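Local structure of dihydroorotase (Campylobacter jejuni subsp. jejuni, 3PNU) at residues A[25-30]-A[300-305]; A[40-45]-A[342-347]; A[144-149]-A[180-185]; A[214-219]-A[234-239]. The protein probably catalyses the reversible, zinc-dependent cyclization of carbamoyl aspartate to dihydroorotate, the third step of de novo pyrimidine biosynthesis. All blocks are in the same frame, centred on the assembly; numbering follows the deposited sequence.

Contact 1: A[25-30]-A[300-305]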
# COMPACT_ATOMS: atom_id res chain seq x y z
N MET A 25 -26.42 11.89 24.10
CA MET A 25 -26.17 12.69 22.90
C MET A 25 -27.22 12.40 21.82
O MET A 25 -27.39 11.25 21.42
CB MET A 25 -24.76 12.42 22.35
CG MET A 25 -24.39 13.30 21.15
SD MET A 25 -22.67 13.18 20.61
CE MET A 25 -22.58 11.44 20.25
N LYS A 26 -27.92 13.45 21.39
CA LYS A 26 -28.93 13.34 20.34
C LYS A 26 -28.40 13.84 19.00
O LYS A 26 -27.74 14.88 18.93
CB LYS A 26 -30.20 14.15 20.67
CG LYS A 26 -31.15 13.58 21.73
CD LYS A 26 -30.63 13.75 23.15
CE LYS A 26 -31.70 13.42 24.18
NZ LYS A 26 -31.25 13.70 25.59
N LEU A 27 -28.71 13.11 17.95
CA LEU A 27 -28.33 13.49 16.60
C LEU A 27 -29.62 13.62 15.81
O LEU A 27 -30.48 12.75 15.88
CB LEU A 27 -27.42 12.43 15.96
CG LEU A 27 -26.05 12.27 16.60
CD1 LEU A 27 -25.35 11.05 16.04
CD2 LEU A 27 -25.20 13.55 16.43
N LYS A 28 -29.75 14.71 15.06
CA LYS A 28 -30.95 14.95 14.29
C LYS A 28 -30.75 14.80 12.77
O LYS A 28 -29.91 15.47 12.17
CB LYS A 28 -31.48 16.35 14.63
CG LYS A 28 -32.64 16.82 13.75
CD LYS A 28 -33.22 18.17 14.20
CE LYS A 28 -33.98 18.03 15.53
NZ LYS A 28 -34.79 19.23 15.89
N ASN A 29 -31.56 13.93 12.17
CA ASN A 29 -31.55 13.72 10.72
C ASN A 29 -30.17 13.49 10.09
O ASN A 29 -29.77 14.20 9.18
CB ASN A 29 -32.26 14.89 10.02
CG ASN A 29 -33.77 14.97 10.32
OD1 ASN A 29 -34.43 13.95 10.51
ND2 ASN A 29 -34.31 16.18 10.34
N PRO A 30 -29.42 12.49 10.59
CA PRO A 30 -28.12 12.20 10.01
C PRO A 30 -28.22 11.81 8.55
O PRO A 30 -29.11 11.06 8.14
CB PRO A 30 -27.62 11.00 10.82
CG PRO A 30 -28.83 10.43 11.48
CD PRO A 30 -29.75 11.58 11.69
N GLU A 300 -22.34 20.12 18.45
CA GLU A 300 -22.86 21.03 17.44
C GLU A 300 -22.18 20.78 16.09
O GLU A 300 -22.85 20.66 15.06
CB GLU A 300 -22.65 22.49 17.85
CG GLU A 300 -23.13 23.51 16.78
CD GLU A 300 -23.00 24.97 17.22
OE1 GLU A 300 -23.22 25.88 16.38
OE2 GLU A 300 -22.68 25.20 18.41
N ASN A 301 -20.85 20.73 16.11
CA ASN A 301 -20.09 20.51 14.89
C ASN A 301 -20.34 19.13 14.30
O ASN A 301 -20.31 18.97 13.11
CB ASN A 301 -18.62 20.85 15.09
CG ASN A 301 -18.40 22.34 15.25
OD1 ASN A 301 -19.28 23.13 14.97
ND2 ASN A 301 -17.23 22.72 15.69
N LEU A 302 -20.64 18.15 15.13
CA LEU A 302 -20.97 16.83 14.60
C LEU A 302 -22.32 16.91 13.86
O LEU A 302 -22.50 16.32 12.78
CB LEU A 302 -21.02 15.79 15.71
CG LEU A 302 -21.50 14.39 15.29
CD1 LEU A 302 -20.81 13.92 14.01
CD2 LEU A 302 -21.29 13.36 16.42
N GLN A 303 -23.25 17.65 14.45
CA GLN A 303 -24.59 17.83 13.89
C GLN A 303 -24.49 18.56 12.56
O GLN A 303 -25.29 18.32 11.66
CB GLN A 303 -25.49 18.58 14.89
CG GLN A 303 -26.90 18.92 14.39
CD GLN A 303 -27.71 17.70 13.96
OE1 GLN A 303 -27.69 16.65 14.60
NE2 GLN A 303 -28.47 17.86 12.88
N LYS A 304 -23.51 19.46 12.44
CA LYS A 304 -23.27 20.18 11.18
C LYS A 304 -22.68 19.26 10.09
O LYS A 304 -23.14 19.25 8.94
CB LYS A 304 -22.30 21.33 11.41
CG LYS A 304 -22.91 22.65 11.93
CD LYS A 304 -21.78 23.58 12.39
CE LYS A 304 -22.22 25.00 12.71
NZ LYS A 304 -22.37 25.86 11.48
N PHE A 305 -21.67 18.50 10.48
CA PHE A 305 -20.96 17.61 9.58
C PHE A 305 -21.84 16.49 9.05
O PHE A 305 -21.79 16.17 7.86
CB PHE A 305 -19.69 17.10 10.30
CG PHE A 305 -18.87 16.13 9.49
CD1 PHE A 305 -18.35 16.49 8.26
CD2 PHE A 305 -18.57 14.87 10.00
CE1 PHE A 305 -17.59 15.60 7.54
CE2 PHE A 305 -17.80 13.99 9.28
CZ PHE A 305 -17.30 14.35 8.05
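Q303, on helix 299-314, docks its carboxamide against the backbone of K28 and so pins the edge strand of an antiparallel sheet to a helix of this TIM-barrel amidohydrolase. Two hydrogen bonds join the amide to K28, one at each end: K28 N donates to Q303 OE1 over 2.9 Å, and Q303 NE2 returns a bond of 2.9 Å to K28 O. Both are nearly straight, with 168° at the hydrogen. K28 O lies in the amide plane of Q303 and receives NE2 on a lone pair, whereas K28 N approaches OE1 tilted from the carbonyl plane. The side chain leaves the helix with CG anti to the backbone N (chi1 176°) and bends at chi2, which turns the amide toward the strand. Strand 25-28 runs roughly parallel to the helix segment, their axes 25° apart. Its other edge pairs with strand 323-327, and the glutamine bonds K28 much as a neighbouring strand would; S307 OG adds a weak bond to K28 O. D308 takes a second bond from Q303 NE2 and helps fix the amide's rotation. Next to the polar pair, L27 and L302 cross at about a right angle, L27 CD2 lying 3.9 Å from L302 CD2.

Contact 2: A[40-45]-A[342-347]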
# COMPACT_ATOMS: atom_id res chain seq x y z
N ASN A 40 -29.50 -6.79 -5.42
CA ASN A 40 -29.99 -8.13 -5.25
C ASN A 40 -29.86 -8.57 -3.80
O ASN A 40 -30.28 -7.83 -2.91
CB ASN A 40 -29.22 -9.06 -6.19
CG ASN A 40 -29.20 -8.56 -7.62
OD1 ASN A 40 -30.14 -7.90 -8.08
ND2 ASN A 40 -28.12 -8.86 -8.33
N GLN A 41 -29.25 -9.73 -3.56
CA GLN A 41 -29.15 -10.26 -2.20
C GLN A 41 -28.25 -9.45 -1.27
O GLN A 41 -28.53 -9.34 -0.07
CB GLN A 41 -28.74 -11.74 -2.25
CG GLN A 41 -29.86 -12.68 -2.79
CD GLN A 41 -30.18 -12.52 -4.28
OE1 GLN A 41 -29.28 -12.45 -5.11
NE2 GLN A 41 -31.47 -12.51 -4.61
N MET A 42 -27.18 -8.87 -1.81
CA MET A 42 -26.27 -8.05 -1.00
C MET A 42 -27.01 -6.83 -0.41
O MET A 42 -26.86 -6.49 0.77
CB MET A 42 -25.06 -7.60 -1.84
CG MET A 42 -24.05 -6.72 -1.07
SD MET A 42 -23.25 -7.53 0.33
CE MET A 42 -22.19 -8.69 -0.56
N LEU A 43 -27.80 -6.19 -1.26
CA LEU A 43 -28.59 -5.06 -0.84
C LEU A 43 -29.46 -5.41 0.37
O LEU A 43 -29.45 -4.69 1.36
CB LEU A 43 -29.45 -4.57 -1.99
CG LEU A 43 -30.41 -3.43 -1.69
CD1 LEU A 43 -29.70 -2.26 -1.01
CD2 LEU A 43 -31.08 -3.00 -2.98
N GLU A 44 -30.18 -6.53 0.29
CA GLU A 44 -31.07 -6.98 1.38
C GLU A 44 -30.34 -7.17 2.71
O GLU A 44 -30.94 -7.06 3.79
CB GLU A 44 -31.78 -8.30 1.00
CG GLU A 44 -32.71 -8.19 -0.22
CD GLU A 44 -33.15 -9.54 -0.78
OE1 GLU A 44 -32.94 -10.58 -0.11
OE2 GLU A 44 -33.70 -9.56 -1.91
N LEU A 45 -29.04 -7.45 2.64
CA LEU A 45 -28.25 -7.66 3.85
C LEU A 45 -27.68 -6.39 4.49
O LEU A 45 -27.76 -6.22 5.70
CB LEU A 45 -27.09 -8.62 3.54
CG LEU A 45 -26.09 -8.88 4.67
CD1 LEU A 45 -26.78 -9.33 5.94
CD2 LEU A 45 -25.04 -9.90 4.23
N ASN A 342 -24.69 -14.00 1.32
CA ASN A 342 -23.40 -13.32 1.46
C ASN A 342 -22.94 -13.19 2.91
O ASN A 342 -23.68 -13.47 3.84
CB ASN A 342 -23.48 -11.90 0.84
CG ASN A 342 -23.57 -11.91 -0.69
OD1 ASN A 342 -22.63 -12.30 -1.37
ND2 ASN A 342 -24.69 -11.43 -1.22
N GLN A 343 -21.70 -12.77 3.08
CA GLN A 343 -21.11 -12.55 4.40
C GLN A 343 -20.07 -11.45 4.21
O GLN A 343 -19.18 -11.56 3.37
CB GLN A 343 -20.52 -13.84 4.97
CG GLN A 343 -19.56 -14.57 4.05
CD GLN A 343 -19.23 -15.98 4.53
OE1 GLN A 343 -19.85 -16.49 5.46
NE2 GLN A 343 -18.25 -16.61 3.88
N VAL A 344 -20.21 -10.39 4.99
CA VAL A 344 -19.36 -9.22 4.87
C VAL A 344 -18.64 -8.91 6.17
O VAL A 344 -19.22 -9.04 7.24
CB VAL A 344 -20.21 -8.00 4.49
CG1 VAL A 344 -19.37 -6.75 4.43
CG2 VAL A 344 -20.92 -8.24 3.13
N VAL A 345 -17.38 -8.49 6.05
CA VAL A 345 -16.58 -8.12 7.20
C VAL A 345 -16.73 -6.62 7.39
O VAL A 345 -16.45 -5.85 6.49
CB VAL A 345 -15.07 -8.44 7.01
CG1 VAL A 345 -14.30 -8.12 8.29
CG2 VAL A 345 -14.86 -9.92 6.60
N PRO A 346 -17.17 -6.21 8.57
CA PRO A 346 -17.35 -4.79 8.83
C PRO A 346 -16.09 -4.12 9.29
O PRO A 346 -15.15 -4.80 9.68
CB PRO A 346 -18.34 -4.79 9.99
CG PRO A 346 -17.93 -5.97 10.79
CD PRO A 346 -17.51 -7.02 9.75
N TYR A 347 -16.10 -2.79 9.24
CA TYR A 347 -15.00 -1.95 9.68
C TYR A 347 -14.98 -2.04 11.19
O TYR A 347 -16.03 -2.26 11.81
CB TYR A 347 -15.24 -0.51 9.21
CG TYR A 347 -14.20 0.50 9.69
CD1 TYR A 347 -12.87 0.40 9.32
CD2 TYR A 347 -14.57 1.58 10.48
CE1 TYR A 347 -11.92 1.32 9.75
CE2 TYR A 347 -13.61 2.52 10.91
CZ TYR A 347 -12.29 2.37 10.53
OH TYR A 347 -11.32 3.26 10.93
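M42 swings its thioether across the side chain of N342 and on to V344, joining helix 40-51 to the short hairpin strand 343-344 near the C-terminal end of the chain. Its CG stands anti to the backbone N (chi1 179°), and bends at chi2 and chi3 bring the terminal methyl back over the asparagine. M42 CE sits over one face of the N342 carboxamide, 3.5 Å from N342 CG and 3.7 Å from N342 OD1, while the two side chains cross at about a right angle. The sulfur serves the next residue: M42 SD meets V344 CG2 at 3.7 Å, again with the side chains nearly perpendicular. The amide nitrogen of N342 reaches toward the backbone at Q41 and M42, where N342 ND2 lies 3.6 Å from M42 N and 4.2 Å from Q41 CB. One turn further along, L45 CD2 settles against the backbone of N342, 3.8 Å from N342 O. N342 is thus flanked by three residues of the helix, and its own backbone N is held by a hydrogen bond to D339. V344 pairs through its backbone with Y337, and Q343 with K267. On the helix, L43 turns away to pack on helix 70-84. M42 also packs near R38, predicted to bind substrate, with its side chain about 14 Å from a bound zinc ion. No hydrogen bond links the two segments: a methyl on the amide and the sulfur on a valine methyl carry the joint, implying a fit set by shape more than by directed polar bonds.

Contact 3: A[144-149]-A[180-185]; sequences AMSDLN and FPRLKI
A Schellman motif ends helix 135-147 in the TIM barrel, and a type I beta turn from F180 to L183 lies alongside it, leading from helix 170-179 into strand 185-187. N149, with positive phi, is the C-prime residue: N149 N bonds to S146 O, and I150 N to M145 O. Three waters join the helix end to the turn. S146 is the central residue, its OG placed anti to the backbone N (chi1 -168°) and facing R182. Water 1 lies 2.6 Å from S146 OG and accepts from R182 N, while water 2 donates to both backbone carbonyls, 2.8 Å to S146 O and 2.5 Å to R182 O. Water 3 ties together the polar side chains: it is 2.9 Å from S146 OG, donates to D147 OD1 and accepts from R182 NE. The direct ion pair is long, with D147 OD1 4.0 Å from R182 NH2, but the carboxylate and guanidinium planes lie only 20° apart. D147 OD1 and water 3 both sit at the guanidinium edge, whereas water 1 lies over one face. The serine hydroxyl also lies close to carbon, S146 OG being 3.3 Å from R182 CB. On the buried side, L183 passes S146 toward M145, which itself packs on L105 of helix 102-108. K184 runs its extended chain past N149 and gives its ammonium to I313 O, leaving N149 as a neighbour. The apolar end of the joint is the approach of L183 CD1 to M145 CB at 3.8 Å.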
# COMPACT_ATOMS: atom_id res chain seq x y z
N ALA A 144 -26.59 22.06 -18.74
CA ALA A 144 -27.97 21.69 -18.43
C ALA A 144 -28.03 21.40 -16.93
O ALA A 144 -28.95 21.86 -16.23
CB ALA A 144 -28.39 20.48 -19.22
N MET A 145 -27.04 20.66 -16.41
CA MET A 145 -27.01 20.33 -14.98
C MET A 145 -26.97 21.59 -14.17
O MET A 145 -27.61 21.68 -13.12
CB MET A 145 -25.82 19.46 -14.62
CG MET A 145 -25.96 18.03 -15.10
SD MET A 145 -24.60 16.96 -14.61
CE MET A 145 -24.67 17.02 -12.82
N SER A 146 -26.22 22.56 -14.67
CA SER A 146 -26.08 23.83 -14.00
C SER A 146 -27.44 24.54 -13.99
O SER A 146 -27.95 24.92 -12.93
CB SER A 146 -24.98 24.65 -14.71
OG SER A 146 -24.60 25.78 -13.95
N ASP A 147 -28.05 24.67 -15.17
CA ASP A 147 -29.36 25.33 -15.31
C ASP A 147 -30.43 24.65 -14.43
O ASP A 147 -31.18 25.35 -13.74
CB ASP A 147 -29.82 25.33 -16.78
CG ASP A 147 -28.90 26.16 -17.70
OD1 ASP A 147 -28.12 26.99 -17.18
OD2 ASP A 147 -28.96 25.99 -18.94
N LEU A 148 -30.45 23.32 -14.46
CA LEU A 148 -31.42 22.51 -13.71
C LEU A 148 -31.06 22.29 -12.22
O LEU A 148 -31.71 21.51 -11.51
CB LEU A 148 -31.60 21.15 -14.39
CG LEU A 148 -32.10 21.18 -15.85
CD1 LEU A 148 -32.15 19.75 -16.43
CD2 LEU A 148 -33.47 21.84 -15.93
N ASN A 149 -30.00 22.95 -11.76
CA ASN A 149 -29.58 22.84 -10.38
C ASN A 149 -29.30 21.39 -9.95
O ASN A 149 -29.58 21.00 -8.82
CB ASN A 149 -30.64 23.50 -9.48
CG ASN A 149 -30.17 23.72 -8.06
OD1 ASN A 149 -28.99 23.98 -7.81
ND2 ASN A 149 -31.09 23.64 -7.11
N PHE A 180 -17.60 26.18 -15.30
CA PHE A 180 -19.01 25.95 -14.97
C PHE A 180 -19.27 26.50 -13.57
O PHE A 180 -19.56 25.75 -12.66
CB PHE A 180 -19.34 24.47 -15.07
CG PHE A 180 -19.07 23.88 -16.44
CD1 PHE A 180 -19.99 24.04 -17.47
CD2 PHE A 180 -17.91 23.19 -16.70
CE1 PHE A 180 -19.73 23.51 -18.72
CE2 PHE A 180 -17.66 22.66 -17.93
CZ PHE A 180 -18.57 22.82 -18.95
N PRO A 181 -19.20 27.82 -13.42
CA PRO A 181 -19.27 28.46 -12.13
C PRO A 181 -20.59 28.40 -11.38
O PRO A 181 -20.60 28.70 -10.19
CB PRO A 181 -18.88 29.92 -12.42
CG PRO A 181 -19.23 30.13 -13.87
CD PRO A 181 -19.17 28.79 -14.54
N ARG A 182 -21.67 28.01 -12.04
CA ARG A 182 -22.96 27.89 -11.37
C ARG A 182 -23.28 26.43 -11.10
O ARG A 182 -24.36 26.12 -10.60
CB ARG A 182 -24.07 28.54 -12.20
CG ARG A 182 -23.82 30.03 -12.50
CD ARG A 182 -24.89 30.62 -13.41
NE ARG A 182 -25.14 29.80 -14.60
CZ ARG A 182 -24.40 29.81 -15.71
NH1 ARG A 182 -23.32 30.58 -15.82
NH2 ARG A 182 -24.74 29.01 -16.73
N LEU A 183 -22.36 25.54 -11.44
CA LEU A 183 -22.55 24.11 -11.19
C LEU A 183 -22.03 23.75 -9.78
O LEU A 183 -20.97 24.21 -9.38
CB LEU A 183 -21.77 23.31 -12.22
CG LEU A 183 -21.84 21.78 -12.21
CD1 LEU A 183 -23.26 21.25 -12.49
CD2 LEU A 183 -20.90 21.23 -13.24
N LYS A 184 -22.79 22.97 -9.03
CA LYS A 184 -22.29 22.49 -7.76
C LYS A 184 -21.46 21.27 -8.07
O LYS A 184 -21.93 20.32 -8.71
CB LYS A 184 -23.41 22.14 -6.78
CG LYS A 184 -24.08 23.35 -6.20
CD LYS A 184 -25.22 22.94 -5.27
CE LYS A 184 -25.99 24.16 -4.86
NZ LYS A 184 -27.33 23.78 -4.39
N ILE A 185 -20.21 21.30 -7.64
CA ILE A 185 -19.28 20.23 -7.88
C ILE A 185 -18.84 19.70 -6.53
O ILE A 185 -18.18 20.40 -5.76
CB ILE A 185 -18.07 20.71 -8.69
CG1 ILE A 185 -18.52 21.35 -10.02
CG2 ILE A 185 -17.12 19.57 -8.95
CD1 ILE A 185 -17.40 21.96 -10.87
O HOH W 1 -22.27 26.79 -14.23
O HOH W 2 -26.55 24.89 -10.56
O HOH W 3 -26.61 27.61 -14.98

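Contact 4: A[214-219]-A[234-239]; sequences LIITLD and PIAKRY
T217, whose CB lies 3.2 Å from K237 O, caps the N-terminus of helix 218-223 where it meets the loop entering helix 239-250. From CB the side chain forks. OG1, between the backbone N and the carbonyl carbon (chi1 73°), takes a weak capping bond from D219 N. CG2, the other branch, lies over one face of the Y239 ring, toward its rim; in the tyrosine conformer described, one of two, this is a CH-pi contact 4.3 Å from the ring centroid and 25° off its normal. Beside the threonine, L218 N donates to K237 O over 2.8 Å, nearly straight and on a lone pair in the carbonyl plane. Its side chain crosses I235, L218 CD1 meeting I235 CG1 at 3.7 Å, with L218 CB near A236 O, while A236 CB fits against I216 CG1 at 3.6 Å. D219 approaches the edge of the Y239 ring, and Y239 OH donates to D219 OD2; the modelled separation is very short and its value is doubtful. D219 OD1 bonds V162 N of the second subunit, and R238 forms a salt bridge with D164 of that subunit. K237 NZ bonds I235 O and T191. The L218-K237 bond and the apolar packing thus hold the loop to a helix start ordered by the cap, and D219 extends the polar network into the dimer interface.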
# COMPACT_ATOMS: atom_id res chain seq x y z
N LEU A 214 -10.64 10.03 8.39
CA LEU A 214 -10.42 10.92 9.53
C LEU A 214 -9.52 10.23 10.55
O LEU A 214 -8.97 10.88 11.43
CB LEU A 214 -11.73 11.26 10.24
CG LEU A 214 -12.67 12.21 9.53
CD1 LEU A 214 -14.03 12.22 10.23
CD2 LEU A 214 -12.04 13.61 9.43
N ILE A 215 -9.37 8.92 10.39
CA ILE A 215 -8.66 8.09 11.34
C ILE A 215 -7.32 7.49 10.87
O ILE A 215 -6.32 7.62 11.56
CB ILE A 215 -9.60 6.93 11.78
CG1 ILE A 215 -10.87 7.51 12.43
CG2 ILE A 215 -8.89 6.00 12.74
CD1 ILE A 215 -11.96 6.47 12.78
N ILE A 216 -7.31 6.87 9.69
CA ILE A 216 -6.10 6.17 9.21
C ILE A 216 -5.20 6.95 8.24
O ILE A 216 -5.61 7.96 7.65
CB ILE A 216 -6.49 4.84 8.52
CG1 ILE A 216 -7.09 5.08 7.13
CG2 ILE A 216 -7.45 4.03 9.40
CD1 ILE A 216 -7.40 3.83 6.38
N THR A 217 -3.95 6.48 8.12
CA THR A 217 -2.98 6.99 7.15
C THR A 217 -2.43 5.77 6.42
O THR A 217 -2.74 4.64 6.78
CB THR A 217 -1.79 7.74 7.77
OG1 THR A 217 -0.90 6.80 8.39
CG2 THR A 217 -2.24 8.80 8.75
N LEU A 218 -1.60 6.00 5.41
CA LEU A 218 -0.99 4.89 4.67
C LEU A 218 -0.27 3.90 5.61
O LEU A 218 -0.25 2.70 5.36
CB LEU A 218 -0.00 5.41 3.61
CG LEU A 218 0.53 4.36 2.63
CD1 LEU A 218 -0.62 3.76 1.81
CD2 LEU A 218 1.60 4.95 1.71
N ASP A 219 0.33 4.40 6.68
CA ASP A 219 1.03 3.54 7.65
C ASP A 219 0.15 2.41 8.22
O ASP A 219 0.65 1.31 8.45
CB ASP A 219 1.62 4.37 8.80
CG ASP A 219 2.89 5.11 8.42
OD1 ASP A 219 3.49 4.79 7.38
OD2 ASP A 219 3.30 6.01 9.17
N PRO A 234 -10.03 6.55 -2.51
CA PRO A 234 -8.61 6.86 -2.63
C PRO A 234 -7.86 6.36 -1.42
O PRO A 234 -8.36 6.42 -0.30
CB PRO A 234 -8.58 8.39 -2.69
CG PRO A 234 -10.00 8.78 -3.01
CD PRO A 234 -10.82 7.78 -2.34
N ILE A 235 -6.66 5.88 -1.65
CA ILE A 235 -5.81 5.34 -0.62
C ILE A 235 -5.60 6.33 0.53
O ILE A 235 -5.54 7.54 0.31
CB ILE A 235 -4.43 4.96 -1.24
CG1 ILE A 235 -3.61 4.12 -0.27
CG2 ILE A 235 -3.64 6.21 -1.73
CD1 ILE A 235 -4.25 2.79 0.02
N ALA A 236 -5.50 5.82 1.75
CA ALA A 236 -5.21 6.69 2.88
C ALA A 236 -3.80 7.26 2.62
O ALA A 236 -2.92 6.55 2.15
CB ALA A 236 -5.25 5.93 4.18
N LYS A 237 -3.59 8.52 2.96
CA LYS A 237 -2.32 9.18 2.65
C LYS A 237 -1.48 9.57 3.86
O LYS A 237 -1.28 8.75 4.75
CB LYS A 237 -2.61 10.34 1.67
CG LYS A 237 -3.22 9.78 0.34
CD LYS A 237 -3.63 10.79 -0.63
CE LYS A 237 -4.21 10.13 -1.87
NZ LYS A 237 -5.44 9.37 -1.62
N ARG A 238 -0.98 10.80 3.90
CA ARG A 238 -0.08 11.22 4.96
C ARG A 238 -0.71 11.83 6.18
O ARG A 238 -1.90 12.20 6.19
CB ARG A 238 0.92 12.23 4.39
CG ARG A 238 1.85 11.65 3.35
CD ARG A 238 2.76 12.70 2.73
NE ARG A 238 3.73 12.04 1.86
CZ ARG A 238 4.94 11.63 2.23
NH1 ARG A 238 5.38 11.84 3.48
NH2 ARG A 238 5.73 11.03 1.35
N TYR A 239 0.09 11.93 7.23
CA TYR A 239 -0.35 12.49 8.49
C TYR A 239 -0.93 13.90 8.34
O TYR A 239 -1.96 14.20 8.92
CB TYR A 239 0.81 12.46 9.49
CG TYR A 239 1.26 11.06 9.86
CD1 TYR A 239 0.65 10.37 10.90
CD2 TYR A 239 2.30 10.42 9.18
CE1 TYR A 239 1.05 9.10 11.26
CE2 TYR A 239 2.71 9.13 9.54
CZ TYR A 239 2.07 8.49 10.58
OH TYR A 239 2.45 7.22 10.96

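Overall arrangement
Contacts 1 and 4 are largely buried, while contacts 2 and 3 lie partly at the surface, on opposite sides of the chain's centre and about 35 Å apart between centres. Their chemistry differs accordingly. Contact 1 relies on a glutamine bonding to a strand edge, contact 2 on methyl-amide and sulfur-valine packing without hydrogen bonds, contact 3 on bridging waters, and contact 4 on direct bonds that adjoin the second subunit. No two contacts share a helix or strand, yet contact 4 touches both 1 and 2: L214 packs on F305, and I215 and I216 on Y347. Along the chain, contacts 3 and 4 follow in series inside the loops closed by contacts 1 and 2.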